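Local atomic coordinates of 39 kDa initiator binding protein (PDB entry 1Q87), a protein that binds the initiator (Inr) element of core promoters in Trichomonas vaginalis and is represented here by its C-terminal domain. Residues 33-36 with 37-41; 54-57 with 58-62; 108-111 with 112-116. One frame throughout, in Å; residues are numbered along the deposited sequence.

Contact 1 (33-36 with 37-41)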
ATOM      1  N   GLU A  33      -0.714   3.277 -17.528  1.00 59.83           N
ATOM      2  CA  GLU A  33      -1.998   3.401 -18.169  1.00 67.87           C
ATOM      3  C   GLU A  33      -2.864   2.196 -17.850  1.00 62.93           C
ATOM      4  O   GLU A  33      -4.062   2.336 -17.617  1.00 59.64           O
ATOM      5  CB  GLU A  33      -1.822   3.599 -19.663  1.00 77.75           C
ATOM      6  CG  GLU A  33      -1.349   5.025 -19.961  1.00 95.16           C
ATOM      7  CD  GLU A  33      -1.970   6.064 -19.000  1.00100.53           C
ATOM      8  OE1 GLU A  33      -3.223   6.198 -18.988  1.00 98.51           O
ATOM      9  OE2 GLU A  33      -1.202   6.733 -18.257  1.00 95.89           O
ATOM     10  N   THR A  34      -2.272   1.011 -17.824  1.00 57.36           N
ATOM     11  CA  THR A  34      -3.057  -0.144 -17.470  1.00 54.37           C
ATOM     12  C   THR A  34      -3.643   0.098 -16.073  1.00 59.01           C
ATOM     13  O   THR A  34      -4.851  -0.073 -15.838  1.00 54.90           O
ATOM     14  CB  THR A  34      -2.210  -1.395 -17.400  1.00 63.46           C
ATOM     15  OG1 THR A  34      -1.710  -1.706 -18.707  1.00 63.59           O
ATOM     16  CG2 THR A  34      -3.047  -2.562 -16.840  1.00 55.51           C
ATOM     17  N   PHE A  35      -2.790   0.515 -15.146  1.00 47.66           N
ATOM     18  CA  PHE A  35      -3.262   0.726 -13.800  1.00 51.00           C
ATOM     19  C   PHE A  35      -4.291   1.851 -13.712  1.00 52.17           C
ATOM     20  O   PHE A  35      -5.230   1.800 -12.898  1.00 48.61           O
ATOM     21  CB  PHE A  35      -2.096   1.014 -12.857  1.00 39.65           C
ATOM     22  CG  PHE A  35      -2.538   1.449 -11.504  1.00 43.35           C
ATOM     23  CD1 PHE A  35      -2.497   2.788 -11.154  1.00 38.08           C
ATOM     24  CD2 PHE A  35      -3.059   0.520 -10.590  1.00 34.29           C
ATOM     25  CE1 PHE A  35      -2.965   3.204  -9.900  1.00 40.46           C
ATOM     26  CE2 PHE A  35      -3.522   0.920  -9.376  1.00 35.49           C
ATOM     27  CZ  PHE A  35      -3.477   2.260  -9.017  1.00 39.91           C
ATOM     28  N   ARG A  36      -4.107   2.860 -14.551  1.00 54.53           N
ATOM     29  CA  ARG A  36      -5.003   3.997 -14.560  1.00 56.01           C
ATOM     30  C   ARG A  36      -6.366   3.552 -15.094  1.00 58.13           C
ATOM     31  O   ARG A  36      -7.422   3.978 -14.598  1.00 58.72           O
ATOM     32  CB  ARG A  36      -4.427   5.086 -15.442  1.00 52.82           C
ATOM     33  CG  ARG A  36      -4.963   6.470 -15.143  1.00 69.33           C
ATOM     34  CD  ARG A  36      -4.385   7.484 -16.132  1.00 83.56           C
ATOM     35  NE  ARG A  36      -2.914   7.544 -16.157  1.00 91.01           N
ATOM     36  CZ  ARG A  36      -2.161   8.321 -15.379  1.00 93.66           C
ATOM     37  NH1 ARG A  36      -2.717   9.134 -14.483  1.00 92.59           N
ATOM     38  NH2 ARG A  36      -0.839   8.294 -15.505  1.00 94.99           N
ATOM     39  N   ALA A  37      -6.328   2.693 -16.111  1.00 52.94           N
ATOM     40  CA  ALA A  37      -7.545   2.170 -16.707  1.00 55.46           C
ATOM     41  C   ALA A  37      -8.296   1.376 -15.638  1.00 55.04           C
ATOM     42  O   ALA A  37      -9.521   1.465 -15.566  1.00 57.43           O
ATOM     43  CB  ALA A  37      -7.216   1.285 -17.885  1.00 51.78           C
ATOM     44  N   LYS A  38      -7.575   0.609 -14.810  1.00 46.35           N
ATOM     45  CA  LYS A  38      -8.243  -0.143 -13.762  1.00 47.41           C
ATOM     46  C   LYS A  38      -8.914   0.754 -12.751  1.00 45.76           C
ATOM     47  O   LYS A  38     -10.026   0.481 -12.331  1.00 53.07           O
ATOM     48  CB  LYS A  38      -7.281  -1.067 -13.007  1.00 49.30           C
ATOM     49  CG  LYS A  38      -7.373  -2.503 -13.399  1.00 64.38           C
ATOM     50  CD  LYS A  38      -8.741  -3.112 -13.169  1.00 65.22           C
ATOM     51  CE  LYS A  38      -8.855  -4.387 -14.013  1.00 71.76           C
ATOM     52  NZ  LYS A  38      -9.999  -5.244 -13.607  1.00 86.03           N
ATOM     53  N   VAL A  39      -8.211   1.792 -12.317  1.00 45.57           N
ATOM     54  CA  VAL A  39      -8.766   2.698 -11.332  1.00 39.38           C
ATOM     55  C   VAL A  39     -10.097   3.259 -11.862  1.00 46.39           C
ATOM     56  O   VAL A  39     -11.087   3.324 -11.115  1.00 39.64           O
ATOM     57  CB  VAL A  39      -7.797   3.861 -11.004  1.00 39.92           C
ATOM     58  CG1 VAL A  39      -8.458   4.809  -9.977  1.00 35.22           C
ATOM     59  CG2 VAL A  39      -6.437   3.321 -10.430  1.00 39.00           C
ATOM     60  N   ASP A  40     -10.113   3.656 -13.135  1.00 49.49           N
ATOM     61  CA  ASP A  40     -11.326   4.176 -13.777  1.00 52.88           C
ATOM     62  C   ASP A  40     -12.447   3.147 -13.697  1.00 48.87           C
ATOM     63  O   ASP A  40     -13.531   3.426 -13.218  1.00 53.79           O
ATOM     64  CB  ASP A  40     -11.069   4.494 -15.248  1.00 59.10           C
ATOM     65  CG  ASP A  40     -10.170   5.712 -15.444  1.00 64.67           C
ATOM     66  OD1 ASP A  40     -10.279   6.679 -14.649  1.00 68.34           O
ATOM     67  OD2 ASP A  40      -9.372   5.698 -16.412  1.00 76.15           O
ATOM     68  N   GLU A  41     -12.187   1.942 -14.161  1.00 49.39           N
ATOM     69  CA  GLU A  41     -13.193   0.888 -14.093  1.00 52.53           C
ATOM     70  C   GLU A  41     -13.800   0.711 -12.688  1.00 52.98           C
ATOM     71  O   GLU A  41     -15.032   0.722 -12.504  1.00 56.18           O
ATOM     72  CB  GLU A  41     -12.590  -0.452 -14.535  1.00 60.57           C
ATOM     73  CG  GLU A  41     -13.495  -1.660 -14.265  1.00 58.52           C
ATOM     74  CD  GLU A  41     -12.750  -3.005 -14.351  1.00 73.76           C
ATOM     75  OE1 GLU A  41     -11.901  -3.166 -15.253  1.00 66.62           O
ATOM     76  OE2 GLU A  41     -13.030  -3.907 -13.521  1.00 80.17           O
TER

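Contact 2 (54-57 with 58-62)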
ATOM      1  N   VAL A  54     -17.925  11.672  -4.050  1.00 50.44           N
ATOM      2  CA  VAL A  54     -19.045  11.022  -3.354  1.00 49.93           C
ATOM      3  C   VAL A  54     -18.804  11.165  -1.854  1.00 47.52           C
ATOM      4  O   VAL A  54     -17.669  11.403  -1.425  1.00 56.58           O
ATOM      5  CB  VAL A  54     -19.152   9.506  -3.713  1.00 61.26           C
ATOM      6  CG1 VAL A  54     -19.391   9.355  -5.185  1.00 47.18           C
ATOM      7  CG2 VAL A  54     -17.858   8.749  -3.326  1.00 56.51           C
ATOM      8  N   MET A  55     -19.852  11.055  -1.049  1.00 56.07           N
ATOM      9  CA  MET A  55     -19.671  11.184   0.396  1.00 59.45           C
ATOM     10  C   MET A  55     -18.682  10.120   0.831  1.00 65.72           C
ATOM     11  O   MET A  55     -18.646   9.022   0.256  1.00 62.39           O
ATOM     12  CB  MET A  55     -20.995  10.992   1.152  1.00 68.07           C
ATOM     13  CG  MET A  55     -21.999  12.145   1.024  1.00 71.74           C
ATOM     14  SD  MET A  55     -21.288  13.728   1.519  1.00 79.17           S
ATOM     15  CE  MET A  55     -20.671  14.288  -0.065  1.00 81.43           C
ATOM     16  N   ARG A  56     -17.905  10.439   1.859  1.00 67.69           N
ATOM     17  CA  ARG A  56     -16.887   9.547   2.364  1.00 62.59           C
ATOM     18  C   ARG A  56     -17.403   8.153   2.684  1.00 63.13           C
ATOM     19  O   ARG A  56     -16.837   7.163   2.237  1.00 58.27           O
ATOM     20  CB  ARG A  56     -16.232  10.141   3.609  1.00 65.24           C
ATOM     21  CG  ARG A  56     -14.974   9.391   4.007  1.00 66.31           C
ATOM     22  CD  ARG A  56     -14.428   9.921   5.275  1.00 63.91           C
ATOM     23  NE  ARG A  56     -13.078   9.417   5.503  1.00 70.38           N
ATOM     24  CZ  ARG A  56     -12.790   8.395   6.292  1.00 60.58           C
ATOM     25  NH1 ARG A  56     -13.777   7.777   6.930  1.00 61.34           N
ATOM     26  NH2 ARG A  56     -11.521   7.997   6.430  1.00 51.63           N
ATOM     27  N   ASP A  57     -18.475   8.091   3.458  1.00 60.74           N
ATOM     28  CA  ASP A  57     -19.058   6.823   3.862  1.00 59.81           C
ATOM     29  C   ASP A  57     -19.555   5.958   2.720  1.00 57.71           C
ATOM     30  O   ASP A  57     -19.420   4.740   2.763  1.00 51.55           O
ATOM     31  CB  ASP A  57     -20.185   7.067   4.855  1.00 59.57           C
ATOM     32  CG  ASP A  57     -19.664   7.374   6.246  1.00 72.87           C
ATOM     33  OD1 ASP A  57     -20.480   7.797   7.094  1.00 79.02           O
ATOM     34  OD2 ASP A  57     -18.440   7.193   6.489  1.00 67.82           O
ATOM     35  N   PHE A  58     -20.132   6.585   1.704  1.00 50.11           N
ATOM     36  CA  PHE A  58     -20.629   5.853   0.562  1.00 47.17           C
ATOM     37  C   PHE A  58     -19.512   5.121  -0.212  1.00 54.08           C
ATOM     38  O   PHE A  58     -19.700   3.972  -0.636  1.00 55.12           O
ATOM     39  CB  PHE A  58     -21.382   6.823  -0.342  1.00 43.94           C
ATOM     40  CG  PHE A  58     -21.866   6.217  -1.624  1.00 49.02           C
ATOM     41  CD1 PHE A  58     -21.067   6.224  -2.763  1.00 52.52           C
ATOM     42  CD2 PHE A  58     -23.123   5.663  -1.701  1.00 51.32           C
ATOM     43  CE1 PHE A  58     -21.517   5.688  -3.970  1.00 49.13           C
ATOM     44  CE2 PHE A  58     -23.570   5.127  -2.893  1.00 53.06           C
ATOM     45  CZ  PHE A  58     -22.765   5.144  -4.032  1.00 53.51           C
ATOM     46  N   LEU A  59     -18.360   5.783  -0.376  1.00 47.99           N
ATOM     47  CA  LEU A  59     -17.237   5.207  -1.098  1.00 51.00           C
ATOM     48  C   LEU A  59     -16.648   4.029  -0.353  1.00 53.91           C
ATOM     49  O   LEU A  59     -16.404   2.967  -0.925  1.00 51.10           O
ATOM     50  CB  LEU A  59     -16.127   6.228  -1.310  1.00 46.01           C
ATOM     51  CG  LEU A  59     -14.946   5.565  -2.011  1.00 45.15           C
ATOM     52  CD1 LEU A  59     -15.363   5.321  -3.429  1.00 47.39           C
ATOM     53  CD2 LEU A  59     -13.691   6.400  -1.979  1.00 43.83           C
ATOM     54  N   ILE A  60     -16.410   4.241   0.928  1.00 50.81           N
ATOM     55  CA  ILE A  60     -15.839   3.230   1.771  1.00 51.44           C
ATOM     56  C   ILE A  60     -16.759   2.006   1.831  1.00 53.67           C
ATOM     57  O   ILE A  60     -16.309   0.872   1.789  1.00 53.95           O
ATOM     58  CB  ILE A  60     -15.603   3.830   3.169  1.00 54.98           C
ATOM     59  CG1 ILE A  60     -14.517   4.903   3.064  1.00 58.24           C
ATOM     60  CG2 ILE A  60     -15.231   2.752   4.190  1.00 49.34           C
ATOM     61  CD1 ILE A  60     -14.037   5.433   4.404  1.00 54.59           C
ATOM     62  N   GLU A  61     -18.059   2.243   1.891  1.00 58.13           N
ATOM     63  CA  GLU A  61     -19.037   1.164   1.971  1.00 54.85           C
ATOM     64  C   GLU A  61     -19.022   0.351   0.673  1.00 51.38           C
ATOM     65  O   GLU A  61     -18.936  -0.865   0.723  1.00 49.22           O
ATOM     66  CB  GLU A  61     -20.425   1.763   2.245  1.00 63.73           C
ATOM     67  CG  GLU A  61     -21.298   0.972   3.185  1.00 82.61           C
ATOM     68  CD  GLU A  61     -22.566   0.460   2.518  1.00 92.43           C
ATOM     69  OE1 GLU A  61     -23.407  -0.135   3.234  1.00 96.46           O
ATOM     70  OE2 GLU A  61     -22.719   0.647   1.285  1.00 95.13           O
ATOM     71  N   LYS A  62     -19.099   1.013  -0.483  1.00 51.00           N
ATOM     72  CA  LYS A  62     -19.057   0.284  -1.759  1.00 51.99           C
ATOM     73  C   LYS A  62     -17.726  -0.427  -1.924  1.00 50.78           C
ATOM     74  O   LYS A  62     -17.682  -1.590  -2.344  1.00 57.11           O
ATOM     75  CB  LYS A  62     -19.253   1.203  -2.962  1.00 49.44           C
ATOM     76  CG  LYS A  62     -20.624   1.904  -3.008  1.00 54.50           C
ATOM     77  CD  LYS A  62     -21.731   0.900  -2.800  1.00 59.04           C
ATOM     78  CE  LYS A  62     -23.097   1.548  -2.703  1.00 64.30           C
ATOM     79  NZ  LYS A  62     -24.129   0.519  -2.380  1.00 64.76           N
TER

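Contact 3 (108-111 with 112-116)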
ATOM      1  N   TYR A 108      -7.024  -5.098  -6.511  1.00 51.39           N
ATOM      2  CA  TYR A 108      -8.133  -5.347  -5.596  1.00 53.96           C
ATOM      3  C   TYR A 108      -8.323  -6.855  -5.260  1.00 45.82           C
ATOM      4  O   TYR A 108      -8.722  -7.179  -4.158  1.00 38.62           O
ATOM      5  CB  TYR A 108      -9.405  -4.722  -6.163  1.00 58.65           C
ATOM      6  CG  TYR A 108     -10.280  -5.679  -6.936  1.00 56.22           C
ATOM      7  CD1 TYR A 108     -11.225  -6.467  -6.275  1.00 53.59           C
ATOM      8  CD2 TYR A 108     -10.167  -5.786  -8.314  1.00 46.86           C
ATOM      9  CE1 TYR A 108     -12.036  -7.336  -6.963  1.00 58.68           C
ATOM     10  CE2 TYR A 108     -10.970  -6.647  -9.024  1.00 68.28           C
ATOM     11  CZ  TYR A 108     -11.905  -7.428  -8.338  1.00 70.88           C
ATOM     12  OH  TYR A 108     -12.681  -8.330  -9.015  1.00 70.84           O
ATOM     13  N   GLU A 109      -8.016  -7.762  -6.191  1.00 39.38           N
ATOM     14  CA  GLU A 109      -8.153  -9.195  -5.890  1.00 53.45           C
ATOM     15  C   GLU A 109      -7.491  -9.597  -4.589  1.00 53.47           C
ATOM     16  O   GLU A 109      -7.976 -10.487  -3.914  1.00 49.83           O
ATOM     17  CB  GLU A 109      -7.550 -10.093  -6.972  1.00 49.79           C
ATOM     18  CG  GLU A 109      -8.333 -10.128  -8.281  1.00 63.70           C
ATOM     19  CD  GLU A 109      -8.183  -8.838  -9.089  1.00 71.29           C
ATOM     20  OE1 GLU A 109      -7.466  -7.913  -8.627  1.00 56.15           O
ATOM     21  OE2 GLU A 109      -8.772  -8.754 -10.193  1.00 76.41           O
ATOM     22  N   THR A 110      -6.363  -8.987  -4.236  1.00 52.69           N
ATOM     23  CA  THR A 110      -5.739  -9.387  -2.977  1.00 49.67           C
ATOM     24  C   THR A 110      -5.456  -8.210  -2.033  1.00 51.35           C
ATOM     25  O   THR A 110      -4.629  -8.296  -1.119  1.00 45.15           O
ATOM     26  CB  THR A 110      -4.444 -10.232  -3.268  1.00 50.31           C
ATOM     27  OG1 THR A 110      -3.555  -9.499  -4.116  1.00 43.37           O
ATOM     28  CG2 THR A 110      -4.844 -11.571  -4.013  1.00 42.82           C
ATOM     29  N   ILE A 111      -6.227  -7.140  -2.183  1.00 42.21           N
ATOM     30  CA  ILE A 111      -5.948  -5.972  -1.400  1.00 43.95           C
ATOM     31  C   ILE A 111      -5.844  -6.164   0.091  1.00 48.35           C
ATOM     32  O   ILE A 111      -4.962  -5.596   0.756  1.00 50.29           O
ATOM     33  CB  ILE A 111      -6.931  -4.838  -1.729  1.00 48.20           C
ATOM     34  CG1 ILE A 111      -6.523  -3.585  -0.949  1.00 53.44           C
ATOM     35  CG2 ILE A 111      -8.377  -5.257  -1.466  1.00 46.55           C
ATOM     36  CD1 ILE A 111      -6.150  -2.462  -1.838  1.00 60.81           C
ATOM     37  N   MET A 112      -6.721  -6.983   0.631  1.00 53.14           N
ATOM     38  CA  MET A 112      -6.715  -7.199   2.061  1.00 48.13           C
ATOM     39  C   MET A 112      -5.562  -8.071   2.533  1.00 43.63           C
ATOM     40  O   MET A 112      -5.223  -8.076   3.699  1.00 49.99           O
ATOM     41  CB  MET A 112      -8.055  -7.776   2.456  1.00 55.56           C
ATOM     42  CG  MET A 112      -9.160  -6.764   2.279  1.00 54.15           C
ATOM     43  SD  MET A 112      -9.159  -5.581   3.612  1.00 53.82           S
ATOM     44  CE  MET A 112      -9.169  -4.165   2.758  1.00 77.93           C
ATOM     45  N   LEU A 113      -4.936  -8.803   1.621  1.00 44.33           N
ATOM     46  CA  LEU A 113      -3.806  -9.620   2.027  1.00 50.99           C
ATOM     47  C   LEU A 113      -2.630  -8.689   2.181  1.00 51.87           C
ATOM     48  O   LEU A 113      -1.953  -8.739   3.220  1.00 55.48           O
ATOM     49  CB  LEU A 113      -3.482 -10.700   0.991  1.00 51.54           C
ATOM     50  CG  LEU A 113      -4.618 -11.704   0.787  1.00 60.63           C
ATOM     51  CD1 LEU A 113      -4.177 -12.770  -0.248  1.00 51.50           C
ATOM     52  CD2 LEU A 113      -4.998 -12.331   2.150  1.00 57.75           C
ATOM     53  N   LYS A 114      -2.397  -7.833   1.171  1.00 46.96           N
ATOM     54  CA  LYS A 114      -1.284  -6.876   1.234  1.00 45.61           C
ATOM     55  C   LYS A 114      -1.399  -6.020   2.485  1.00 45.04           C
ATOM     56  O   LYS A 114      -0.418  -5.841   3.224  1.00 50.27           O
ATOM     57  CB  LYS A 114      -1.242  -5.988  -0.008  1.00 40.69           C
ATOM     58  CG  LYS A 114      -1.030  -6.810  -1.287  1.00 45.84           C
ATOM     59  CD  LYS A 114      -0.325  -6.034  -2.369  1.00 28.12           C
ATOM     60  CE  LYS A 114      -0.181  -6.836  -3.609  1.00 35.19           C
ATOM     61  NZ  LYS A 114       0.153  -5.899  -4.726  1.00 34.12           N
ATOM     62  N   ILE A 115      -2.609  -5.567   2.770  1.00 40.45           N
ATOM     63  CA  ILE A 115      -2.810  -4.730   3.939  1.00 41.23           C
ATOM     64  C   ILE A 115      -2.409  -5.445   5.203  1.00 50.21           C
ATOM     65  O   ILE A 115      -1.588  -4.934   5.966  1.00 46.33           O
ATOM     66  CB  ILE A 115      -4.287  -4.211   4.071  1.00 37.04           C
ATOM     67  CG1 ILE A 115      -4.585  -3.150   2.988  1.00 48.20           C
ATOM     68  CG2 ILE A 115      -4.520  -3.651   5.475  1.00 37.34           C
ATOM     69  CD1 ILE A 115      -6.026  -2.674   2.965  1.00 46.58           C
ATOM     70  N   ALA A 116      -3.001  -6.617   5.438  1.00 57.93           N
ATOM     71  CA  ALA A 116      -2.678  -7.403   6.630  1.00 54.61           C
ATOM     72  C   ALA A 116      -1.165  -7.638   6.682  1.00 56.15           C
ATOM     73  O   ALA A 116      -0.528  -7.422   7.715  1.00 55.86           O
ATOM     74  CB  ALA A 116      -3.405  -8.751   6.602  1.00 58.23           C
TER

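Contact 1 (33-36 with 37-41)
F35 and V39 face each other one turn apart on the alpha-helix 29-47, an i to i+4 pair on the buried side of that helix. The apolar contact is a CH-pi interaction: methyl CG2 of V39 sits over one face of the F35 ring, 3.7 Å from the ring centroid and displaced toward the CE1-CZ edge of the ring, with CZ of F35 3.4 Å from CG2 of V39. F35 has its CG anti to the backbone N (chi1 171°), which sends the ring outward from the helix with one face turned toward the next turn, where this methyl lies. The same ring meets Y99 edge-to-face, and L102 and A103 also pack on it, so the pair joins helix 29-47 to helix 95-105.

Backbone bonds carry the helix through both segments. A37 N to E33 O is the shortest at 2.7 Å; K38, V39 and D40 donate in the same i to i+4 pattern to T34, F35 and R36.

Charged side chains pair within each segment on the outer surface. K38 NZ bonds weakly to both carboxylate oxygens of E41, at 3.3 Å to OE1 and again to OE2. E33 and R36 form the shorter bridge: a bend at chi3 (-57°) turns the R36 guanidinium back toward E33, and NE of R36 meets the syn side of OE2 of E33 at 2.8 Å, while NH2 adds a weak bond to that same oxygen.

Contact 2 (54-57 with 58-62)
The carbonyl oxygen of R56 is gripped by two amides of the following turn. I60 N reaches it at 3.2 Å in an almost straight bond, 172° at the hydrogen, whereas L59 N makes a weak, strongly bent bond to it. L59 N also bonds weakly to M55 O, the N-cap carbonyl, and E61 N closes the next turn on D57 O at 3.0 Å. These bonds start helix 56-67 directly after the short strand 53-55.

The side chains of R56 and I60 cross at a slant and meet where the I60 methyl lies against the guanidinium. The R56 chain is extended from CG to NE, and its flat guanidinium lies with one face against methyl CD1 of I60, which sits 3.4 Å above the plane near the NH1 edge; CD1 of I60 is 3.5 Å from NH1 of R56. I60 swings CG1 beside its own backbone N (chi1 -67°), and that rotation carries the methyl back toward the arginine. NH2 of R56 donates to the backbone oxygens of S82 and M85, at the end of helix 74-84 and just beyond it.

On another side of the turn V54 fills the angle between strand and helix. Its CG2 touches CB of L59 at 3.7 Å, and its CB approaches CD1 of the F58 ring at 3.9 Å; W43 of helix 29-47 packs against both V54 and L59. Further along the helix, E61 forms a salt bridge with K74.

Chemically, NH2 of the guanidinium is satisfied by main-chain oxygens while a methyl covers one face of the group, a combination that suits a partly buried arginine and probably holds its plane in a fixed orientation.

Contact 3 (108-111 with 112-116)
M112 opens the second segment by laying CG against methyl CG2 of I111, 4.1 Å away, a position set by its first torsion, which puts CG beside the backbone N (chi1 -68°); I81 of helix 74-84 touches the side chain from outside.

L113 comes next. Its amide reaches T110 O at 2.8 Å from well above the carbonyl plane, and its CD1 lies 4.0 Å from both CB and CG2 of T110, the two side chains crossing at a slant.

K114 N approaches that same carbonyl more squarely, at 3.2 Å with an angle of 168° at the oxygen, so two amides share T110 O. The lysine is buried and stretches away beyond CG; its NZ donates to the backbone oxygens of G106 and I175 and to OD1 of N171, while OG1 of T110 bonds to A177 N.

I115 N closes the next turn on I111 O at 3.1 Å. Its side chain lies alongside that of I111, both pointing the same way, with CD1 of I115 4.0 Å from CG1 of I111, and F105 of helix 95-105 packs on both isoleucines.

This is the first turn of an alpha-helix entered from the short loop that follows helix 95-105: T110 holds the N-cap position of helix 111-123 without a side-chain capping bond.

How the contacts relate
All three contacts are local and follow one another along the C-terminal domain: contact 1 lies within a helix, while contacts 2 and 3 sit at helix starts, after a strand and a loop respectively. Contacts 1 and 2 have centres about 20 Å apart, yet helix 29-47 links them: it contains contact 1 and, through W43, packs on V54 and L59 of contact 2. Contact 3 lies deepest, about 9 Å from the centre of the chain, against about 17 Å and 19 Å for the others. It comes within about 5 Å of contact 1 at the nearest atoms without touching it; helix 95-105 packs on both. Helix 74-84 similarly joins contacts 2 and 3, through I78 and S82 beside I60 and through V80 and I84 beside I115.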